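Local coordinates for protein endo-1,4-b-d-mannanase (Trichoderma reesei, PDB 1QNR) that probably hydrolyses the internal beta-1,4-mannosidic bonds of mannan polysaccharides, as an endo-acting beta-mannanase of glycoside hydrolase family 5, at residues Gln11-Asp15 with Gly16-Tyr20; Ala36-Asp39 with Ser40-His44; Phe240-Pro244 with Asp245-Thr249; Trp326-Ser329 with Ser330-Cys334. All coordinates share one frame; numbering follows the deposited sequence. Where two conformers were deposited one is given.

Contact 1. Residues Gln11-Asp15 with Gly16-Tyr20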
loop_
_atom_site.group_PDB
_atom_site.type_symbol
_atom_site.label_atom_id
_atom_site.label_comp_id
_atom_site.label_asym_id
_atom_site.label_seq_id
_atom_site.Cartn_x
_atom_site.Cartn_y
_atom_site.Cartn_z
ATOM N N GLN A 11 2.035 -15.566 -10.432
ATOM C CA GLN A 11 1.887 -15.755 -8.985
ATOM C C GLN A 11 3.117 -15.188 -8.266
ATOM O O GLN A 11 4.182 -15.011 -8.861
ATOM C CB GLN A 11 1.676 -17.220 -8.548
ATOM C CG GLN A 11 0.817 -18.060 -9.474
ATOM C CD GLN A 11 0.567 -19.478 -9.038
ATOM O OE1 GLN A 11 -0.064 -19.691 -7.996
ATOM N NE2 GLN A 11 1.068 -20.409 -9.835
ATOM N N PHE A 12 2.997 -14.972 -6.941
ATOM C CA PHE A 12 4.165 -14.581 -6.167
ATOM C C PHE A 12 4.914 -15.771 -5.541
ATOM O O PHE A 12 4.269 -16.770 -5.169
ATOM C CB PHE A 12 3.785 -13.576 -5.036
ATOM C CG PHE A 12 3.279 -12.249 -5.597
ATOM C CD1 PHE A 12 4.172 -11.281 -6.048
ATOM C CD2 PHE A 12 1.929 -12.013 -5.689
ATOM C CE1 PHE A 12 3.700 -10.065 -6.557
ATOM C CE2 PHE A 12 1.460 -10.808 -6.212
ATOM C CZ PHE A 12 2.320 -9.823 -6.689
ATOM N N ASN A 13 6.237 -15.638 -5.456
ATOM C CA ASN A 13 7.082 -16.624 -4.763
ATOM C C ASN A 13 7.613 -15.962 -3.482
ATOM O O ASN A 13 8.406 -15.025 -3.541
ATOM C CB ASN A 13 8.262 -16.993 -5.718
ATOM C CG ASN A 13 9.187 -18.025 -5.141
ATOM O OD1 ASN A 13 9.306 -18.173 -3.933
ATOM N ND2 ASN A 13 9.943 -18.787 -5.998
ATOM N N ILE A 14 7.069 -16.436 -2.321
ATOM C CA ILE A 14 7.424 -15.836 -1.034
ATOM C C ILE A 14 8.165 -16.920 -0.229
ATOM O O ILE A 14 7.556 -18.000 0.018
ATOM C CB ILE A 14 6.132 -15.412 -0.269
ATOM C CG1 ILE A 14 5.274 -14.422 -1.130
ATOM C CG2 ILE A 14 6.442 -14.856 1.128
ATOM C CD1 ILE A 14 3.906 -14.159 -0.477
ATOM N N ASP A 15 9.437 -16.669 0.076
ATOM C CA ASP A 15 10.272 -17.641 0.812
ATOM C C ASP A 15 10.188 -19.037 0.198
ATOM O O ASP A 15 10.174 -20.066 0.906
ATOM C CB ASP A 15 9.857 -17.650 2.284
ATOM C CG ASP A 15 10.214 -16.325 2.985
ATOM O OD1 ASP A 15 11.095 -15.610 2.481
ATOM O OD2 ASP A 15 9.607 -16.049 4.024
ATOM N N GLY A 16 10.230 -19.052 -1.153
ATOM C CA GLY A 16 10.310 -20.346 -1.873
ATOM C C GLY A 16 9.005 -20.978 -2.183
ATOM O O GLY A 16 8.892 -22.026 -2.856
ATOM N N LYS A 17 7.880 -20.488 -1.656
ATOM C CA LYS A 17 6.566 -21.003 -1.857
ATOM C C LYS A 17 5.776 -20.175 -2.870
ATOM O O LYS A 17 5.578 -18.970 -2.620
ATOM C CB LYS A 17 5.788 -21.052 -0.499
ATOM C CG LYS A 17 6.603 -22.056 0.392
ATOM C CD LYS A 17 6.155 -23.459 -0.023
ATOM C CE LYS A 17 7.093 -24.605 0.353
ATOM N NZ LYS A 17 6.439 -25.871 -0.160
ATOM N N VAL A 18 5.365 -20.788 -3.962
ATOM C CA VAL A 18 4.621 -20.137 -5.021
ATOM C C VAL A 18 3.148 -20.418 -4.813
ATOM O O VAL A 18 2.618 -21.531 -4.676
ATOM C CB VAL A 18 5.060 -20.662 -6.417
ATOM C CG1 VAL A 18 4.234 -20.017 -7.508
ATOM C CG2 VAL A 18 6.558 -20.353 -6.583
ATOM N N GLY A 19 2.357 -19.322 -4.734
ATOM C CA GLY A 19 0.911 -19.476 -4.558
ATOM C C GLY A 19 0.224 -18.193 -3.976
ATOM O O GLY A 19 0.920 -17.252 -3.609
ATOM N N TYR A 20 -1.085 -18.205 -4.000
ATOM C CA TYR A 20 -1.901 -17.073 -3.493
ATOM C C TYR A 20 -1.593 -16.752 -2.029
ATOM O O TYR A 20 -1.357 -17.661 -1.226
ATOM C CB TYR A 20 -3.374 -17.519 -3.603
ATOM C CG TYR A 20 -4.358 -16.336 -3.404
ATOM C CD1 TYR A 20 -4.839 -15.970 -2.156
ATOM C CD2 TYR A 20 -4.814 -15.650 -4.541
ATOM C CE1 TYR A 20 -5.760 -14.910 -1.993
ATOM C CE2 TYR A 20 -5.722 -14.570 -4.418
ATOM C CZ TYR A 20 -6.174 -14.215 -3.161
ATOM O OH TYR A 20 -7.093 -13.178 -2.985
HETATM O O HOH W 1 0.708 -22.688 -7.160
HETATM O O HOH W 2 0.572 -15.256 -5.515
#

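Contact 2. Residues Ala36-Asp39 with Ser40-His44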
loop_
_atom_site.group_PDB
_atom_site.type_symbol
_atom_site.label_atom_id
_atom_site.label_comp_id
_atom_site.label_asym_id
_atom_site.label_seq_id
_atom_site.Cartn_x
_atom_site.Cartn_y
_atom_site.Cartn_z
ATOM N N ALA A 36 7.693 -3.249 21.993
ATOM C CA ALA A 36 6.856 -4.351 22.430
ATOM C C ALA A 36 5.520 -4.338 21.675
ATOM O O ALA A 36 4.960 -5.396 21.492
ATOM C CB ALA A 36 6.577 -4.339 23.951
ATOM N N ASP A 37 5.037 -3.136 21.288
ATOM C CA ASP A 37 3.765 -3.034 20.580
ATOM C C ASP A 37 3.881 -3.434 19.108
ATOM O O ASP A 37 2.964 -4.057 18.548
ATOM C CB ASP A 37 3.220 -1.608 20.717
ATOM C CG ASP A 37 2.912 -1.195 22.163
ATOM O OD1 ASP A 37 2.828 -2.065 23.047
ATOM O OD2 ASP A 37 2.788 0.057 22.340
ATOM N N VAL A 38 5.027 -3.200 18.466
ATOM C CA VAL A 38 5.251 -3.759 17.116
ATOM C C VAL A 38 5.361 -5.280 17.232
ATOM O O VAL A 38 4.698 -6.031 16.433
ATOM C CB VAL A 38 6.579 -3.211 16.515
ATOM C CG1 VAL A 38 6.905 -3.901 15.181
ATOM C CG2 VAL A 38 6.514 -1.692 16.353
ATOM N N ASP A 39 6.056 -5.824 18.249
ATOM C CA ASP A 39 6.255 -7.285 18.318
ATOM C C ASP A 39 4.944 -8.000 18.625
ATOM O O ASP A 39 4.639 -9.031 17.997
ATOM C CB ASP A 39 7.317 -7.608 19.385
ATOM C CG ASP A 39 8.720 -7.183 18.823
ATOM O OD1 ASP A 39 9.079 -7.222 17.636
ATOM O OD2 ASP A 39 9.500 -6.822 19.628
ATOM N N SER A 40 4.066 -7.436 19.518
ATOM C CA SER A 40 2.822 -8.182 19.761
ATOM C C SER A 40 1.910 -8.153 18.540
ATOM O O SER A 40 1.275 -9.159 18.203
ATOM C CB SER A 40 2.099 -7.691 21.037
ATOM O OG SER A 40 1.794 -6.306 20.996
ATOM N N THR A 41 1.841 -7.029 17.839
ATOM C CA THR A 41 0.976 -6.919 16.658
ATOM C C THR A 41 1.464 -7.868 15.546
ATOM O O THR A 41 0.669 -8.620 14.937
ATOM C CB THR A 41 0.996 -5.457 16.164
ATOM O OG1 THR A 41 0.517 -4.590 17.242
ATOM C CG2 THR A 41 0.066 -5.264 14.941
ATOM N N PHE A 42 2.792 -7.864 15.267
ATOM C CA PHE A 42 3.309 -8.777 14.225
ATOM C C PHE A 42 3.234 -10.227 14.664
ATOM O O PHE A 42 3.023 -11.123 13.780
ATOM C CB PHE A 42 4.731 -8.341 13.806
ATOM C CG PHE A 42 4.767 -7.204 12.825
ATOM C CD1 PHE A 42 3.658 -6.439 12.451
ATOM C CD2 PHE A 42 5.987 -6.928 12.196
ATOM C CE1 PHE A 42 3.743 -5.422 11.459
ATOM C CE2 PHE A 42 6.078 -5.931 11.249
ATOM C CZ PHE A 42 4.959 -5.168 10.874
ATOM N N SER A 43 3.342 -10.532 15.961
ATOM C CA SER A 43 3.116 -11.930 16.397
ATOM C C SER A 43 1.716 -12.377 16.031
ATOM O O SER A 43 1.443 -13.465 15.491
ATOM C CB SER A 43 3.405 -12.062 17.934
ATOM O OG SER A 43 3.161 -13.444 18.348
ATOM N N HIS A 44 0.680 -11.541 16.246
ATOM C CA HIS A 44 -0.728 -11.882 15.958
ATOM C C HIS A 44 -1.013 -12.018 14.462
ATOM O O HIS A 44 -1.737 -12.925 14.019
ATOM C CB HIS A 44 -1.623 -10.767 16.548
ATOM C CG HIS A 44 -1.493 -10.613 18.023
ATOM N ND1 HIS A 44 -1.922 -9.450 18.630
ATOM C CD2 HIS A 44 -1.027 -11.405 19.045
ATOM C CE1 HIS A 44 -1.695 -9.488 19.945
ATOM N NE2 HIS A 44 -1.150 -10.674 20.232
HETATM O O HOH W 3 2.048 -4.818 23.391
#

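Contact 3. Residues Phe240-Pro244 with Asp245-Thr249. With BMA (beta-D-mannopyranose), chain B; BMA (beta-D-mannopyranose), chain C.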
loop_
_atom_site.group_PDB
_atom_site.type_symbol
_atom_site.label_atom_id
_atom_site.label_comp_id
_atom_site.label_asym_id
_atom_site.label_seq_id
_atom_site.Cartn_x
_atom_site.Cartn_y
_atom_site.Cartn_z
ATOM N N PHE A 240 -5.172 -2.648 -6.942
ATOM C CA PHE A 240 -6.480 -1.954 -7.001
ATOM C C PHE A 240 -7.152 -2.017 -5.620
ATOM O O PHE A 240 -6.814 -2.899 -4.806
ATOM C CB PHE A 240 -7.450 -2.453 -8.073
ATOM C CG PHE A 240 -7.865 -3.900 -7.917
ATOM C CD1 PHE A 240 -7.105 -4.924 -8.428
ATOM C CD2 PHE A 240 -9.040 -4.210 -7.240
ATOM C CE1 PHE A 240 -7.463 -6.292 -8.339
ATOM C CE2 PHE A 240 -9.439 -5.595 -7.099
ATOM C CZ PHE A 240 -8.622 -6.610 -7.671
ATOM N N HIS A 241 -7.985 -1.015 -5.301
ATOM C CA HIS A 241 -8.661 -0.889 -3.998
ATOM C C HIS A 241 -10.212 -0.919 -4.210
ATOM O O HIS A 241 -10.590 -0.924 -5.356
ATOM C CB HIS A 241 -8.265 0.464 -3.326
ATOM C CG HIS A 241 -6.764 0.624 -3.060
ATOM N ND1 HIS A 241 -6.226 1.782 -2.515
ATOM C CD2 HIS A 241 -5.671 -0.150 -3.292
ATOM C CE1 HIS A 241 -4.927 1.675 -2.340
ATOM N NE2 HIS A 241 -4.535 0.502 -2.859
ATOM N N LEU A 242 -10.975 -1.028 -3.100
ATOM C CA LEU A 242 -12.437 -1.177 -3.349
ATOM C C LEU A 242 -13.198 -0.630 -2.111
ATOM O O LEU A 242 -13.151 -1.182 -0.998
ATOM C CB LEU A 242 -12.836 -2.624 -3.541
ATOM C CG LEU A 242 -14.344 -2.994 -3.587
ATOM C CD1 LEU A 242 -15.034 -2.254 -4.767
ATOM C CD2 LEU A 242 -14.515 -4.523 -3.758
ATOM N N TYR A 243 -13.993 0.438 -2.367
ATOM C CA TYR A 243 -14.798 1.067 -1.303
ATOM C C TYR A 243 -16.149 1.559 -1.830
ATOM O O TYR A 243 -16.336 2.741 -2.115
ATOM C CB TYR A 243 -14.037 2.268 -0.701
ATOM C CG TYR A 243 -12.760 1.875 0.109
ATOM C CD1 TYR A 243 -12.880 1.373 1.385
ATOM C CD2 TYR A 243 -11.528 2.017 -0.491
ATOM C CE1 TYR A 243 -11.725 1.011 2.094
ATOM C CE2 TYR A 243 -10.358 1.617 0.169
ATOM C CZ TYR A 243 -10.478 1.173 1.457
ATOM O OH TYR A 243 -9.350 0.866 2.240
ATOM N N PRO A 244 -17.087 0.601 -1.979
ATOM C CA PRO A 244 -18.445 0.974 -2.481
ATOM C C PRO A 244 -19.107 2.092 -1.668
ATOM O O PRO A 244 -19.793 2.954 -2.298
ATOM C CB PRO A 244 -19.211 -0.332 -2.370
ATOM C CG PRO A 244 -18.158 -1.415 -2.518
ATOM C CD PRO A 244 -16.987 -0.836 -1.706
ATOM N N ASP A 245 -18.926 2.162 -0.349
ATOM C CA ASP A 245 -19.525 3.268 0.428
ATOM C C ASP A 245 -19.013 4.634 0.061
ATOM O O ASP A 245 -19.773 5.595 0.245
ATOM C CB ASP A 245 -19.285 3.104 1.951
ATOM C CG ASP A 245 -19.822 1.808 2.513
ATOM O OD1 ASP A 245 -21.038 1.667 2.448
ATOM O OD2 ASP A 245 -19.002 0.978 2.954
ATOM N N SER A 246 -17.789 4.813 -0.401
ATOM C CA SER A 246 -17.270 6.121 -0.754
ATOM C C SER A 246 -17.531 6.386 -2.239
ATOM O O SER A 246 -17.447 7.547 -2.698
ATOM C CB SER A 246 -15.707 6.159 -0.670
ATOM O OG SER A 246 -15.341 6.111 0.691
ATOM N N TRP A 247 -17.779 5.292 -2.997
ATOM C CA TRP A 247 -17.827 5.479 -4.459
ATOM C C TRP A 247 -19.254 5.482 -5.040
ATOM O O TRP A 247 -19.446 5.620 -6.264
ATOM C CB TRP A 247 -17.046 4.310 -5.122
ATOM C CG TRP A 247 -15.558 4.346 -4.825
ATOM C CD1 TRP A 247 -14.844 5.376 -4.233
ATOM C CD2 TRP A 247 -14.582 3.368 -5.207
ATOM N NE1 TRP A 247 -13.474 5.060 -4.191
ATOM C CE2 TRP A 247 -13.316 3.823 -4.766
ATOM C CE3 TRP A 247 -14.685 2.093 -5.813
ATOM C CZ2 TRP A 247 -12.139 3.058 -4.960
ATOM C CZ3 TRP A 247 -13.515 1.362 -6.062
ATOM C CH2 TRP A 247 -12.280 1.863 -5.627
ATOM N N GLY A 248 -20.250 5.285 -4.163
ATOM C CA GLY A 248 -21.647 5.367 -4.700
ATOM C C GLY A 248 -22.109 4.105 -5.369
ATOM O O GLY A 248 -23.061 4.154 -6.207
ATOM N N THR A 249 -21.486 2.940 -5.108
ATOM C CA THR A 249 -21.907 1.694 -5.748
ATOM C C THR A 249 -22.449 0.739 -4.694
ATOM O O THR A 249 -22.242 0.967 -3.506
ATOM C CB THR A 249 -20.753 1.039 -6.566
ATOM O OG1 THR A 249 -19.714 0.771 -5.606
ATOM C CG2 THR A 249 -20.170 1.926 -7.624
HETATM C C1 BMA B . -11.340 9.547 -0.984
HETATM C C2 BMA B . -10.849 9.984 0.417
HETATM C C3 BMA B . -9.629 9.156 0.833
HETATM C C4 BMA B . -9.898 7.671 0.631
HETATM C C5 BMA B . -10.435 7.336 -0.763
HETATM C C6 BMA B . -11.024 5.881 -0.827
HETATM O O2 BMA B . -11.883 9.794 1.393
HETATM O O3 BMA B . -9.214 9.405 2.149
HETATM O O4 BMA B . -8.670 6.977 0.900
HETATM O O5 BMA B . -11.670 8.122 -0.984
HETATM O O6 BMA B . -11.289 5.771 -2.230
HETATM C C1 BMA C . -15.153 10.943 -4.411
HETATM C C2 BMA C . -14.515 9.539 -4.348
HETATM C C3 BMA C . -13.919 9.237 -2.954
HETATM C C4 BMA C . -12.973 10.368 -2.540
HETATM C C5 BMA C . -13.698 11.750 -2.644
HETATM C C6 BMA C . -12.956 12.946 -2.104
HETATM O O1 BMA C . -15.563 11.212 -5.751
HETATM O O2 BMA C . -13.488 9.431 -5.346
HETATM O O3 BMA C . -13.135 8.025 -3.116
HETATM O O4 BMA C . -12.532 10.264 -1.208
HETATM O O5 BMA C . -14.082 11.896 -4.058
HETATM O O6 BMA C . -11.934 13.505 -2.921
#

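Contact 4. Residues Trp326-Ser329 with Ser330-Cys334. With NAG (2-acetamido-2-deoxy-beta-D-glucopyranose), chain I.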
loop_
_atom_site.group_PDB
_atom_site.type_symbol
_atom_site.label_atom_id
_atom_site.label_comp_id
_atom_site.label_asym_id
_atom_site.label_seq_id
_atom_site.Cartn_x
_atom_site.Cartn_y
_atom_site.Cartn_z
ATOM N N TRP A 326 -10.784 -6.154 14.250
ATOM C CA TRP A 326 -9.980 -6.290 15.472
ATOM C C TRP A 326 -9.481 -7.723 15.662
ATOM O O TRP A 326 -10.291 -8.698 15.521
ATOM C CB TRP A 326 -10.820 -5.895 16.705
ATOM C CG TRP A 326 -11.189 -4.409 16.750
ATOM C CD1 TRP A 326 -12.424 -3.850 16.367
ATOM C CD2 TRP A 326 -10.317 -3.342 17.169
ATOM N NE1 TRP A 326 -12.293 -2.486 16.510
ATOM C CE2 TRP A 326 -11.043 -2.161 16.975
ATOM C CE3 TRP A 326 -9.000 -3.251 17.609
ATOM C CZ2 TRP A 326 -10.497 -0.912 17.295
ATOM C CZ3 TRP A 326 -8.428 -1.998 17.900
ATOM C CH2 TRP A 326 -9.221 -0.820 17.746
ATOM N N TYR A 327 -8.194 -7.895 15.996
ATOM C CA TYR A 327 -7.678 -9.286 16.186
ATOM C C TYR A 327 -8.508 -10.024 17.256
ATOM O O TYR A 327 -8.925 -9.492 18.310
ATOM C CB TYR A 327 -6.244 -9.167 16.743
ATOM C CG TYR A 327 -5.601 -10.517 17.074
ATOM C CD1 TYR A 327 -5.467 -11.536 16.124
ATOM C CD2 TYR A 327 -5.204 -10.732 18.413
ATOM C CE1 TYR A 327 -4.919 -12.742 16.501
ATOM C CE2 TYR A 327 -4.702 -11.979 18.763
ATOM C CZ TYR A 327 -4.536 -12.934 17.800
ATOM O OH TYR A 327 -3.982 -14.146 18.173
ATOM N N ASN A 328 -8.801 -11.305 16.955
ATOM C CA ASN A 328 -9.497 -12.233 17.860
ATOM C C ASN A 328 -10.998 -11.986 17.957
ATOM O O ASN A 328 -11.696 -12.731 18.702
ATOM C CB ASN A 328 -8.908 -12.214 19.305
ATOM C CG ASN A 328 -8.206 -13.492 19.554
ATOM O OD1 ASN A 328 -7.948 -14.397 18.784
ATOM N ND2 ASN A 328 -7.783 -13.650 20.861
ATOM N N SER A 329 -11.594 -11.055 17.246
ATOM C CA SER A 329 -13.032 -10.802 17.214
ATOM C C SER A 329 -13.748 -11.790 16.320
ATOM O O SER A 329 -13.162 -12.586 15.561
ATOM C CB SER A 329 -13.252 -9.368 16.745
ATOM O OG SER A 329 -12.960 -9.205 15.314
ATOM N N SER A 330 -15.116 -11.717 16.344
ATOM C CA SER A 330 -15.895 -12.529 15.432
ATOM C C SER A 330 -15.626 -12.154 13.965
ATOM O O SER A 330 -15.650 -13.040 13.083
ATOM C CB SER A 330 -17.405 -12.393 15.714
ATOM O OG SER A 330 -17.896 -11.118 15.729
ATOM N N ASN A 331 -15.376 -10.884 13.618
ATOM C CA ASN A 331 -15.038 -10.525 12.256
ATOM C C ASN A 331 -13.625 -11.040 11.921
ATOM O O ASN A 331 -13.420 -11.371 10.731
ATOM C CB ASN A 331 -15.096 -9.000 12.079
ATOM C CG ASN A 331 -16.510 -8.390 12.023
ATOM O OD1 ASN A 331 -16.668 -7.137 12.218
ATOM N ND2 ASN A 331 -17.459 -9.246 11.733
ATOM N N TRP A 332 -12.689 -11.136 12.849
ATOM C CA TRP A 332 -11.396 -11.816 12.564
ATOM C C TRP A 332 -11.674 -13.256 12.205
ATOM O O TRP A 332 -11.024 -13.810 11.308
ATOM C CB TRP A 332 -10.455 -11.610 13.766
ATOM C CG TRP A 332 -9.219 -12.461 13.763
ATOM C CD1 TRP A 332 -7.978 -12.147 13.274
ATOM C CD2 TRP A 332 -9.064 -13.816 14.269
ATOM N NE1 TRP A 332 -7.082 -13.203 13.404
ATOM C CE2 TRP A 332 -7.744 -14.216 14.051
ATOM C CE3 TRP A 332 -9.962 -14.672 14.957
ATOM C CZ2 TRP A 332 -7.234 -15.489 14.384
ATOM C CZ3 TRP A 332 -9.454 -15.912 15.334
ATOM C CH2 TRP A 332 -8.147 -16.296 15.073
ATOM N N GLN A 333 -12.573 -13.974 12.932
ATOM C CA GLN A 333 -12.835 -15.391 12.576
ATOM C C GLN A 333 -13.359 -15.425 11.150
ATOM O O GLN A 333 -12.918 -16.299 10.370
ATOM C CB GLN A 333 -13.848 -16.014 13.579
ATOM C CG GLN A 333 -14.630 -17.320 13.415
ATOM C CD GLN A 333 -15.848 -17.804 14.159
ATOM O OE1 GLN A 333 -16.445 -18.960 14.055
ATOM N NE2 GLN A 333 -16.586 -17.072 15.049
ATOM N N CYS A 334 -14.320 -14.605 10.819
ATOM C CA CYS A 334 -14.975 -14.630 9.506
ATOM C C CYS A 334 -14.089 -14.241 8.287
ATOM O O CYS A 334 -14.114 -14.914 7.250
ATOM C CB CYS A 334 -16.172 -13.698 9.501
ATOM S SG CYS A 334 -17.079 -13.567 7.948
HETATM C C1 NAG I . -6.917 -14.777 21.636
HETATM C C2 NAG I . -6.167 -14.347 22.881
HETATM C C3 NAG I . -5.557 -15.554 23.533
HETATM C C4 NAG I . -6.667 -16.613 23.666
HETATM C C5 NAG I . -7.465 -16.935 22.406
HETATM C C6 NAG I . -8.704 -17.764 22.725
HETATM C C7 NAG I . -5.263 -12.074 22.950
HETATM C C8 NAG I . -4.216 -11.116 22.445
HETATM N N2 NAG I . -5.134 -13.332 22.477
HETATM O O3 NAG I . -5.166 -15.025 24.836
HETATM O O4 NAG I . -6.063 -17.879 24.082
HETATM O O5 NAG I . -8.016 -15.712 21.868
HETATM O O6 NAG I . -9.190 -18.290 21.520
HETATM O O7 NAG I . -6.087 -11.720 23.669
#

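Contact 1. Residues Gln11-Asp15 with Gly16-Tyr20
Val18 meets two side chains of the preceding strand, one with each methyl. CG1 lies 3.9 Å from Gln11 CB. Beyond CG the Gln11 chain runs extended, and it crosses Val18 at about a right angle. The other methyl, Val18 CG2, rests 3.8 Å from Asn13 ND2. Val18 CG1 stands anti to the backbone N (chi1 178°) while CG2 lies beside that N, and this divides the methyls between the two neighbours. In one of its two conformers Gln11 reaches past Val18, with OE1 3.6 Å from Gly19 CA. A water donates to this OE1 and, weakly, to Val18 O.

The backbone sets Asn13 opposite Val18; Gln11 reaches Val18 diagonally. Asn13 and Val18 are an antiparallel non-hydrogen-bonded pair; Ile14 and Lys17 are a hydrogen-bonded pair. The latter is closed by two bonds, Ile14 N to Lys17 O and Lys17 N to Ile14 O, both 3.0 Å. Gly19 N donates to Phe12 O at 3.2 Å. A second water accepts from Phe12 N and donates to Gly19 O, bridging the other two backbone atoms of the same pair. This is a two-residue beta hairpin with a type I' turn, Asp15 and Gly16 at its corner. At the backbone angles of Gly16 a CB would be jammed against Asp15 O, and glycine has none.

Further out, Asn13 pairs by backbone with Thr6, so strand 11-14 is the middle one of a small antiparallel sheet. Phe12 turns from the hairpin to meet Phe162 and Phe237. Asp15 OD1 forms a salt bridge with Lys105.

Contact 2. Residues Ala36-Asp39 with Ser40-His44
Phe42 packs back along its own helix onto Val38, one turn earlier. Its CB sits 3.5 Å from Val38 O, and CG stays close to the same carbonyl oxygen. The first torsion turns the ring beside the backbone N, with CG roughly anti to the carbonyl carbon (chi1 -81°). Val38 CG1 then lies over one face of the ring, 4.3 Å from Phe42 CD2. Beyond this pair the ring enters the space between helices, where it touches Val95, Ser98 and His102 of helix 90-102.

The stretch belongs to helix 35-47, which links strands 21-25 and 52-54 in a beta-alpha-beta unit of the TIM barrel. Regular i to i+4 bonds run through it; that from Phe42 N to Val38 O measures 2.9 Å.

Thr41 bends back in another way. Its OG1 donates to Asp37 O at 2.8 Å, arriving almost along the C=O axis. Thr41 N also donates to that oxygen, at 3.3 Å. Two donors from one residue therefore grip Asp37 O, and the hydroxyl of this buried threonine is satisfied by its own helix.

A water donates to Asp37 OD1 and also hydrogen-bonds Ser40 OG, which lies 2.8 Å from it. Ser40 O stands 3.1 Å above the plane of the His44 ring, over its centre. His44 ND1 bonds Asp310. The carboxylate of Asp39 is held by Tyr94 and Ser98, both on helix 90-102.

Contact 3. Residues Phe240-Pro244 with Asp245-Thr249
The chain leaves strand 238-242 of the TIM barrel, passes Tyr243 at an N-cap position and makes a single helical turn. Gly248 ends that turn with positive phi. Tyr243 O takes the bond from Ser246 N at 3.1 Å, and a weak one from Trp247 N. Pro244 O gathers the following amides. Its bonds from Trp247 N and Gly248 N are weak, but Thr249 N reaches it at 3.3 Å with an angle of 153°. Thr249 N to Pro244 O is a six-to-one bond, as at a helix end closed by a positive-phi glycine.

Trp247 is the side chain that folds back over the strand end. CG is turned beside the backbone N (chi1 -67°), which brings one face of the indole to Tyr243 O. That oxygen lies 3.2 Å above the plane of the Trp247 indole, offset toward the rim. The far rim reaches the strand: CH2 is 3.3 Å from His241 O, near the ring plane, and CZ3 is 4.1 Å from Leu242 CD1. Leu242 crosses the indole at about a right angle. Trp257 meets Trp247 edge-to-face and also donates its NE1 to His241 O.

The C-terminal ends of barrel strands carry the active site in this family, and two linked mannose units lie here. Tyr243, whose OH bonds Glu276, brings CD2 to 3.9 Å from C6 of the chain B mannose. Glu169, Glu205 and Arg171 also bond the sugars. Trp247 NE1 points its N-H between the two units, donating to O6 of the chain B mannose at 3.0 Å and weakly to O3 of the chain C mannose.

Contact 4. Residues Trp326-Ser329 with Ser330-Cys334
Residues Trp326 to Ser329 form a type II beta turn, with Asn328 at positive phi, and the turn runs directly into helix 330-343. Trp332, in the first turn of that helix, folds its indole back on the turn, its CG anti to the backbone N (chi1 168°). Asn328 N lies 3.4 Å above one face of the indole, toward its rim. Tyr327 comes to the same ring with an edge, in a T-shaped pair. Its ring centre is 5.1 Å from that of the five-membered ring, and the planes stand at 79°. Tyr327 CD1 leads, 3.6 Å from Trp332 NE1, whose polar partner is Ser48 OG.

Ser329 is the helix N-cap. Its OG accepts from Trp332 N at 3.1 Å, meeting one of the amides at the helix start. The same hydroxyl donates to Trp326 O at 2.7 Å, in the carbonyl plane and on a lone pair. Ser329 N also bonds Trp326 O, so Trp326 O accepts from both the backbone N and the hydroxyl of the capping serine.

Asn328 carries an N-linked glycan: ND2 is bonded to NAG C1. The sequence Asn328-Ser329-Ser330 is an N-glycosylation sequon. The acetyl methyl C8 of the sugar lies at the edge of the Tyr327 ring, 3.8 Å from CE2. Further along the helix, Cys334 forms a disulfide with Cys284 of helix 283-295.

How the contacts relate
The four contacts follow one another along the chain; none nests or crosses, and each closes only a turn or a short helical segment. Contact 1 is the hairpin near the N terminus, whose Phe12 meets residues at or just before the starts of barrel strands. Contact 2 lies on helix 35-47, after the first barrel strand. Contact 3 comes at the far end of strand 238-242, with its centre about 29 Å from that of contact 1. Contact 4 begins the last helix. Only contacts 2 and 4 touch: the His44 ring stacks on Tyr327, with His44 ND1 3.5 Å from Tyr327 CD2, joining an early helix to the chain's C-terminal part beside a glycan.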